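Local coordinates for hyaluronidase (Thermobaculum terrenum, PDB 5DIY), which probably removes O-linked N-acetylglucosamine from proteins by hydrolysis as a family 84 glycoside hydrolase, here in a variant whose predicted proton donor is replaced, at residues 209-212 with 216-219; 238-243 with 273-278; 287-292 with 299-304. One frame throughout, in Å; residues are numbered along the deposited sequence.

Interaction 1 (209-212 with 216-219); sequences EVQK and RPAT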
loop_
_atom_site.group_PDB
_atom_site.type_symbol
_atom_site.label_atom_id
_atom_site.label_comp_id
_atom_site.label_asym_id
_atom_site.label_seq_id
_atom_site.Cartn_x
_atom_site.Cartn_y
_atom_site.Cartn_z
ATOM N N GLU C 209 -14.667 -8.489 -17.842
ATOM C CA GLU C 209 -14.367 -7.617 -18.977
ATOM C C GLU C 209 -12.910 -7.735 -19.386
ATOM O O GLU C 209 -12.612 -7.904 -20.565
ATOM C CB GLU C 209 -14.686 -6.159 -18.660
ATOM C CG GLU C 209 -16.164 -5.861 -18.519
ATOM C CD GLU C 209 -16.409 -4.423 -18.111
ATOM O OE1 GLU C 209 -16.260 -4.109 -16.908
ATOM O OE2 GLU C 209 -16.737 -3.604 -18.994
ATOM N N VAL C 210 -12.011 -7.675 -18.403
ATOM C CA VAL C 210 -10.573 -7.823 -18.656
ATOM C C VAL C 210 -10.293 -9.158 -19.361
ATOM O O VAL C 210 -9.551 -9.200 -20.346
ATOM C CB VAL C 210 -9.723 -7.733 -17.362
ATOM C CG1 VAL C 210 -8.246 -8.016 -17.657
ATOM C CG2 VAL C 210 -9.847 -6.358 -16.710
ATOM N N GLN C 211 -10.894 -10.228 -18.843
ATOM C CA GLN C 211 -10.746 -11.570 -19.403
ATOM C C GLN C 211 -11.143 -11.638 -20.882
ATOM O O GLN C 211 -10.468 -12.302 -21.658
ATOM C CB GLN C 211 -11.548 -12.593 -18.572
ATOM C CG GLN C 211 -11.739 -13.958 -19.229
ATOM C CD GLN C 211 -12.316 -15.005 -18.288
ATOM O OE1 GLN C 211 -12.888 -14.681 -17.247
ATOM N NE2 GLN C 211 -12.172 -16.271 -18.660
ATOM N N LYS C 212 -12.219 -10.945 -21.258
ATOM C CA LYS C 212 -12.688 -10.920 -22.652
ATOM C C LYS C 212 -11.675 -10.257 -23.574
ATOM O O LYS C 212 -11.324 -10.822 -24.604
ATOM C CB LYS C 212 -14.041 -10.209 -22.777
ATOM C CG LYS C 212 -15.201 -10.949 -22.128
ATOM N N ARG C 216 -8.079 -14.428 -22.102
ATOM C CA ARG C 216 -7.538 -15.328 -21.082
ATOM C C ARG C 216 -7.871 -14.751 -19.701
ATOM O O ARG C 216 -8.078 -13.538 -19.582
ATOM C CB ARG C 216 -6.018 -15.473 -21.224
ATOM C CG ARG C 216 -5.219 -14.254 -20.758
ATOM C CD ARG C 216 -3.897 -14.123 -21.481
ATOM N NE ARG C 216 -4.106 -13.816 -22.891
ATOM C CZ ARG C 216 -3.180 -13.895 -23.847
ATOM N NH1 ARG C 216 -1.926 -14.274 -23.572
ATOM N NH2 ARG C 216 -3.520 -13.601 -25.099
ATOM N N PRO C 217 -7.915 -15.605 -18.659
ATOM C CA PRO C 217 -7.993 -15.065 -17.299
ATOM C C PRO C 217 -6.746 -14.245 -16.966
ATOM O O PRO C 217 -5.635 -14.685 -17.251
ATOM C CB PRO C 217 -8.062 -16.321 -16.421
ATOM C CG PRO C 217 -8.548 -17.395 -17.321
ATOM C CD PRO C 217 -7.973 -17.077 -18.667
ATOM N N ALA C 218 -6.935 -13.055 -16.405
ATOM C CA ALA C 218 -5.815 -12.199 -16.001
ATOM C C ALA C 218 -5.221 -12.690 -14.688
ATOM O O ALA C 218 -5.858 -13.444 -13.962
ATOM C CB ALA C 218 -6.279 -10.762 -15.850
ATOM N N THR C 219 -3.987 -12.279 -14.417
ATOM C CA THR C 219 -3.361 -12.451 -13.110
ATOM C C THR C 219 -3.403 -11.081 -12.454
ATOM O O THR C 219 -3.087 -10.087 -13.093
ATOM C CB THR C 219 -1.900 -12.926 -13.238
ATOM O OG1 THR C 219 -1.844 -14.071 -14.095
ATOM C CG2 THR C 219 -1.319 -13.293 -11.869
#

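Interaction 2 (238-243 with 273-278); sequences GPYDHR and AQYLNS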
loop_
_atom_site.group_PDB
_atom_site.type_symbol
_atom_site.label_atom_id
_atom_site.label_comp_id
_atom_site.label_asym_id
_atom_site.label_seq_id
_atom_site.Cartn_x
_atom_site.Cartn_y
_atom_site.Cartn_z
ATOM N N GLY C 238 -4.213 -2.430 7.491
ATOM C CA GLY C 238 -5.590 -2.920 7.513
ATOM C C GLY C 238 -5.773 -4.205 6.722
ATOM O O GLY C 238 -4.922 -4.552 5.900
ATOM N N PRO C 239 -6.897 -4.913 6.943
ATOM C CA PRO C 239 -7.086 -6.186 6.256
ATOM C C PRO C 239 -7.277 -6.037 4.755
ATOM O O PRO C 239 -7.791 -5.018 4.287
ATOM C CB PRO C 239 -8.362 -6.739 6.901
ATOM C CG PRO C 239 -9.143 -5.517 7.234
ATOM C CD PRO C 239 -8.109 -4.514 7.681
ATOM N N TYR C 240 -6.844 -7.051 4.016
ATOM C CA TYR C 240 -7.233 -7.240 2.620
ATOM C C TYR C 240 -8.761 -7.169 2.533
ATOM O O TYR C 240 -9.456 -7.750 3.373
ATOM C CB TYR C 240 -6.735 -8.601 2.129
ATOM C CG TYR C 240 -6.716 -8.779 0.633
ATOM C CD1 TYR C 240 -5.876 -8.013 -0.169
ATOM C CD2 TYR C 240 -7.515 -9.742 0.013
ATOM C CE1 TYR C 240 -5.844 -8.186 -1.549
ATOM C CE2 TYR C 240 -7.488 -9.919 -1.365
ATOM C CZ TYR C 240 -6.655 -9.142 -2.134
ATOM O OH TYR C 240 -6.637 -9.343 -3.483
ATOM N N ASP C 241 -9.283 -6.430 1.556
ATOM C CA ASP C 241 -10.728 -6.186 1.508
ATOM C C ASP C 241 -11.229 -5.775 0.135
ATOM O O ASP C 241 -10.458 -5.329 -0.716
ATOM C CB ASP C 241 -11.105 -5.095 2.532
ATOM C CG ASP C 241 -12.488 -5.290 3.143
ATOM O OD1 ASP C 241 -13.287 -6.130 2.665
ATOM O OD2 ASP C 241 -12.783 -4.569 4.115
ATOM N N HIS C 242 -12.541 -5.946 -0.051
ATOM C CA HIS C 242 -13.283 -5.469 -1.225
ATOM C C HIS C 242 -12.895 -6.186 -2.514
ATOM O O HIS C 242 -13.014 -5.625 -3.606
ATOM C CB HIS C 242 -13.153 -3.950 -1.372
ATOM C CG HIS C 242 -13.443 -3.206 -0.109
ATOM N ND1 HIS C 242 -12.711 -2.113 0.302
ATOM C CD2 HIS C 242 -14.370 -3.420 0.853
ATOM C CE1 HIS C 242 -13.191 -1.677 1.453
ATOM N NE2 HIS C 242 -14.199 -2.452 1.807
ATOM N N ARG C 243 -12.450 -7.432 -2.373
ATOM C CA ARG C 243 -12.174 -8.299 -3.506
ATOM C C ARG C 243 -13.297 -9.313 -3.517
ATOM O O ARG C 243 -13.535 -9.981 -2.511
ATOM C CB ARG C 243 -10.803 -8.980 -3.374
ATOM C CG ARG C 243 -9.657 -8.175 -3.969
ATOM C CD ARG C 243 -9.392 -6.901 -3.188
ATOM N NE ARG C 243 -8.380 -6.034 -3.805
ATOM C CZ ARG C 243 -8.390 -4.694 -3.782
ATOM N NH1 ARG C 243 -9.374 -4.007 -3.197
ATOM N NH2 ARG C 243 -7.412 -4.018 -4.376
ATOM N N ALA C 273 -3.724 -13.889 2.538
ATOM C CA ALA C 273 -3.573 -15.354 2.430
ATOM C C ALA C 273 -4.819 -16.134 2.862
ATOM O O ALA C 273 -5.172 -17.139 2.240
ATOM C CB ALA C 273 -2.365 -15.824 3.229
ATOM N N GLN C 274 -5.477 -15.680 3.928
ATOM C CA GLN C 274 -6.736 -16.293 4.358
ATOM C C GLN C 274 -7.847 -16.101 3.326
ATOM O O GLN C 274 -8.615 -17.032 3.080
ATOM C CB GLN C 274 -7.181 -15.775 5.730
ATOM C CG GLN C 274 -6.296 -16.265 6.875
ATOM C CD GLN C 274 -7.036 -16.367 8.193
ATOM O OE1 GLN C 274 -7.019 -17.409 8.854
ATOM N NE2 GLN C 274 -7.690 -15.287 8.584
ATOM N N TYR C 275 -7.926 -14.911 2.720
ATOM C CA TYR C 275 -8.882 -14.666 1.631
ATOM C C TYR C 275 -8.642 -15.637 0.480
ATOM O O TYR C 275 -9.586 -16.250 -0.009
ATOM C CB TYR C 275 -8.819 -13.216 1.107
ATOM C CG TYR C 275 -9.504 -13.036 -0.238
ATOM C CD1 TYR C 275 -10.890 -12.864 -0.327
ATOM C CD2 TYR C 275 -8.771 -13.090 -1.432
ATOM C CE1 TYR C 275 -11.523 -12.724 -1.556
ATOM C CE2 TYR C 275 -9.392 -12.946 -2.662
ATOM C CZ TYR C 275 -10.766 -12.766 -2.725
ATOM O OH TYR C 275 -11.369 -12.619 -3.950
ATOM N N LEU C 276 -7.389 -15.770 0.049
ATOM C CA LEU C 276 -7.056 -16.679 -1.056
ATOM C C LEU C 276 -7.416 -18.131 -0.722
ATOM O O LEU C 276 -7.894 -18.861 -1.588
ATOM C CB LEU C 276 -5.576 -16.600 -1.427
ATOM C CG LEU C 276 -5.023 -15.266 -1.942
ATOM C CD1 LEU C 276 -3.506 -15.345 -2.006
ATOM C CD2 LEU C 276 -5.622 -14.867 -3.288
ATOM N N ASN C 277 -7.196 -18.534 0.529
ATOM C CA ASN C 277 -7.496 -19.901 0.971
ATOM C C ASN C 277 -8.980 -20.275 0.923
ATOM O O ASN C 277 -9.322 -21.400 0.557
ATOM C CB ASN C 277 -6.967 -20.133 2.385
ATOM C CG ASN C 277 -7.134 -21.570 2.838
ATOM O OD1 ASN C 277 -6.539 -22.482 2.260
ATOM N ND2 ASN C 277 -7.953 -21.784 3.866
ATOM N N SER C 278 -9.850 -19.339 1.299
ATOM C CA SER C 278 -11.293 -19.583 1.311
ATOM C C SER C 278 -12.075 -18.271 1.149
ATOM O O SER C 278 -12.617 -17.738 2.122
ATOM C CB SER C 278 -11.690 -20.305 2.601
ATOM O OG SER C 278 -13.067 -20.649 2.583
#

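Interaction 3 (287-292 with 299-304); sequences SWRQAV and DNLSAM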
loop_
_atom_site.group_PDB
_atom_site.type_symbol
_atom_site.label_atom_id
_atom_site.label_comp_id
_atom_site.label_asym_id
_atom_site.label_seq_id
_atom_site.Cartn_x
_atom_site.Cartn_y
_atom_site.Cartn_z
ATOM N N SER C 287 -10.253 -12.081 10.337
ATOM C CA SER C 287 -8.929 -12.421 9.830
ATOM C C SER C 287 -7.852 -11.525 10.429
ATOM O O SER C 287 -6.800 -12.008 10.851
ATOM C CB SER C 287 -8.901 -12.319 8.306
ATOM O OG SER C 287 -7.692 -12.847 7.801
ATOM N N TRP C 288 -8.128 -10.224 10.466
ATOM C CA TRP C 288 -7.196 -9.248 11.026
ATOM C C TRP C 288 -6.881 -9.518 12.505
ATOM O O TRP C 288 -5.733 -9.377 12.920
ATOM C CB TRP C 288 -7.730 -7.830 10.836
ATOM C CG TRP C 288 -6.714 -6.766 11.039
ATOM C CD1 TRP C 288 -5.804 -6.310 10.129
ATOM C CD2 TRP C 288 -6.510 -6.006 12.231
ATOM N NE1 TRP C 288 -5.034 -5.311 10.682
ATOM C CE2 TRP C 288 -5.448 -5.101 11.972
ATOM C CE3 TRP C 288 -7.122 -5.995 13.493
ATOM C CZ2 TRP C 288 -4.985 -4.198 12.928
ATOM C CZ3 TRP C 288 -6.657 -5.097 14.450
ATOM C CH2 TRP C 288 -5.598 -4.205 14.155
ATOM N N ARG C 289 -7.887 -9.933 13.278
ATOM C CA ARG C 289 -7.707 -10.251 14.712
ATOM C C ARG C 289 -6.908 -11.533 14.948
ATOM O O ARG C 289 -6.073 -11.585 15.852
ATOM C CB ARG C 289 -9.059 -10.345 15.430
ATOM C CG ARG C 289 -9.772 -9.007 15.535
ATOM C CD ARG C 289 -11.243 -9.170 15.897
ATOM N NE ARG C 289 -11.410 -9.838 17.188
ATOM C CZ ARG C 289 -11.219 -9.274 18.387
ATOM N NH1 ARG C 289 -10.852 -7.998 18.509
ATOM N NH2 ARG C 289 -11.395 -10.005 19.488
ATOM N N GLN C 290 -7.168 -12.566 14.149
ATOM C CA GLN C 290 -6.347 -13.778 14.190
ATOM C C GLN C 290 -4.901 -13.478 13.768
ATOM O O GLN C 290 -3.956 -14.006 14.365
ATOM C CB GLN C 290 -6.941 -14.892 13.323
ATOM C CG GLN C 290 -6.345 -16.263 13.620
ATOM C CD GLN C 290 -7.086 -17.391 12.928
ATOM O OE1 GLN C 290 -7.684 -18.247 13.585
ATOM N NE2 GLN C 290 -7.054 -17.399 11.595
ATOM N N ALA C 291 -4.740 -12.630 12.750
ATOM C CA ALA C 291 -3.419 -12.169 12.305
ATOM C C ALA C 291 -2.641 -11.493 13.431
ATOM O O ALA C 291 -1.493 -11.859 13.692
ATOM C CB ALA C 291 -3.548 -11.216 11.123
ATOM N N VAL C 292 -3.271 -10.512 14.084
ATOM C CA VAL C 292 -2.662 -9.787 15.215
ATOM C C VAL C 292 -2.264 -10.743 16.354
ATOM O O VAL C 292 -1.157 -10.643 16.873
ATOM C CB VAL C 292 -3.590 -8.660 15.760
ATOM C CG1 VAL C 292 -3.093 -8.113 17.100
ATOM C CG2 VAL C 292 -3.704 -7.520 14.755
ATOM N N ASP C 299 -2.388 -10.409 23.843
ATOM C CA ASP C 299 -2.393 -9.280 24.780
ATOM C C ASP C 299 -2.248 -7.908 24.118
ATOM O O ASP C 299 -2.478 -6.890 24.774
ATOM C CB ASP C 299 -1.289 -9.447 25.838
ATOM C CG ASP C 299 -1.566 -10.583 26.818
ATOM O OD1 ASP C 299 -2.722 -11.051 26.920
ATOM O OD2 ASP C 299 -0.608 -11.001 27.507
ATOM N N ASN C 300 -1.848 -7.876 22.848
ATOM C CA ASN C 300 -1.798 -6.635 22.077
ATOM C C ASN C 300 -3.017 -6.411 21.186
ATOM O O ASN C 300 -3.063 -5.425 20.465
ATOM C CB ASN C 300 -0.532 -6.611 21.221
ATOM C CG ASN C 300 0.726 -6.675 22.050
ATOM O OD1 ASN C 300 1.479 -7.639 21.971
ATOM N ND2 ASN C 300 0.953 -5.656 22.861
ATOM N N LEU C 301 -4.013 -7.293 21.257
ATOM C CA LEU C 301 -5.143 -7.255 20.333
ATOM C C LEU C 301 -5.995 -5.987 20.466
ATOM O O LEU C 301 -6.192 -5.278 19.476
ATOM C CB LEU C 301 -6.008 -8.508 20.493
ATOM C CG LEU C 301 -7.213 -8.681 19.563
ATOM C CD1 LEU C 301 -6.819 -8.484 18.106
ATOM C CD2 LEU C 301 -7.846 -10.049 19.780
ATOM N N SER C 302 -6.482 -5.691 21.672
ATOM C CA SER C 302 -7.366 -4.523 21.870
ATOM C C SER C 302 -6.620 -3.208 21.629
ATOM O O SER C 302 -7.191 -2.261 21.089
ATOM C CB SER C 302 -8.044 -4.539 23.250
ATOM O OG SER C 302 -7.099 -4.412 24.300
ATOM N N ALA C 303 -5.342 -3.162 22.002
ATOM C CA ALA C 303 -4.485 -2.021 21.675
ATOM C C ALA C 303 -4.259 -1.851 20.164
ATOM O O ALA C 303 -4.228 -0.724 19.653
ATOM C CB ALA C 303 -3.155 -2.145 22.381
ATOM N N MET C 304 -4.093 -2.964 19.452
ATOM C CA MET C 304 -3.948 -2.910 17.994
ATOM C C MET C 304 -5.250 -2.464 17.336
ATOM O O MET C 304 -5.225 -1.600 16.467
ATOM C CB MET C 304 -3.468 -4.252 17.417
ATOM C CG MET C 304 -1.972 -4.505 17.604
ATOM S SD MET C 304 -0.902 -3.257 16.866
ATOM C CE MET C 304 -1.299 -3.450 15.129
#

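Interaction 1 (209-212 with 216-219)
Gln211 O takes the backbone N-H of Arg216 at 3.2 Å from Arg216 N, a bond that lies in the carbonyl plane but is bent at the hydrogen (137°). The same two residues meet a second time in the reverse sense, because the CA-H of Gln211 points at the carbonyl of Arg216, with Gln211 CA 3.3 Å from Arg216 O. Together they bind the last turn of helix 204-214 to the residues that lead into strand 218-222, the returning half of the beta-alpha-beta crossover that starts from strand 189-192 in this TIM barrel. Next to this backbone pair, the aliphatic part of Gln211 lies on the Arg216 carbonyl, with Gln211 CG 3.7 Å from Arg216 O. CG stands anti to the backbone N (chi1 166°) and the chain stays extended, which carries the amide past the peptide to the ring of Pro217, where Gln211 NE2 comes to 4.0 Å from Pro217 CG. On the buried side Val210 CG1 lies 3.8 Å from the methyl carbon Ala218 CB; Val210 also packs on Trp192 of strand 189-192. The CB of Arg216 points away from the helix segment, and the guanidinium is held by backbone carbonyls: NE by Leu214 O, NH2 by Leu184 O and NH1 by Ile188 O. Ala218 is paired through its backbone with Val252 of strand 251-256.

Interaction 2 (238-243 with 273-278)
Both tyrosines carry CG anti to the backbone N (Tyr240 chi1 -164°, Tyr275 chi1 164°), which sends one ring out from the loop and the other from helix 262-277 until they meet. The Tyr240 ring presents an edge: its CE2 lies 3.4 Å from Tyr275 CD2, which is near the Tyr240 plane. Relative to the Tyr275 ring the approach is oblique, with the ring centroids 5.3 Å apart and the planes at 55°, between stacked and perpendicular. The far end of the Tyr275 ring reaches Arg243, where Tyr275 CE1 is 3.5 Å from Arg243 O and Tyr275 OH is 3.7 Å from Arg243 CB. That hydroxyl is hydrogen-bonded to Asp244 O, so the phenol spans from Tyr240 to the chain just beyond Arg243. Arg243 bends at chi2 and leads its guanidinium away from the helix, where NH2 forms a salt bridge with Asp222 OD1; Asp222 OD2 in turn bonds Tyr240 OH, so one carboxylate ties both loop side chains. A leucine in place of Tyr275 would probably leave Asp244 O without its hydroxyl partner and open a gap beside Arg243 CB. The contact packs the long loop between strands 218-222 and 251-256 against the helix after the last barrel strand, a TIM-barrel loop whose Arg243 side chain lies about 7 Å from that of the sugar-binding Asn223.

Interaction 3 (287-292 with 299-304)
Val292 of helix 284-296 and Leu301 at the start of helix 301-308 bring their backbones closest, Val292 CA to Leu301 CA 6.2 Å, and no hydrogen bond crosses between the segments. Val292 CG1 sits between two side chains of the second helix, 3.9 Å from Leu301 CD1 and 3.8 Å from Met304 CG. Standing anti to the backbone N (chi1 168°), this methyl is directed at the neighbouring helix, while CG2 lies over one face of the Trp288 ring of its own helix. Trp288 meets Met304 with its rim: Trp288 CH2, a carbon of the six-membered ring, lies 3.5 Å from Met304 O, near the ring plane, and 3.9 Å from Met304 CB. The two helices follow each other in the chain after the last strand of the eight-stranded TIM barrel. Trp288 packs on Leu267 of helix 262-277, and Met304 and Ala303 on Leu361 of helix 340-362, so the pair joins those two helices. At the solvent-exposed side the guanidinium of Arg289 offers a face to Leu301, whose CD2 is 3.6 Å from Arg289 NH2 and offset toward the rim of the group. The bend at chi3 (60°) turns the guanidinium over Leu301, the two side chains crossing at about a right angle, and a salt bridge from NH1 to Glu305 OE2 fixes its end. At the buried side Trp288 NE1 bonds Ile237 O, just before Gly238.

The three contacts come in series along the chain, each closing before the next opens, and all lie within the catalytic TIM-barrel region of the chain. Interaction 1 joins helix 204-214, on the outside of the barrel, to strand 218-222 of its wall; its centre is about 20 Å from that of interaction 2 and about 36 Å from that of interaction 3. Interactions 2 and 3, with centres about 16 Å apart, touch: a probable hydrogen bond of 2.6 Å links Gln274 NE2 of helix 262-277 to Ser287 OG of helix 284-296, and Pro239 packs on Trp288. The loop holding 238-243 and these two successive helices thus pack as one block beside the sugar-binding end of the barrel.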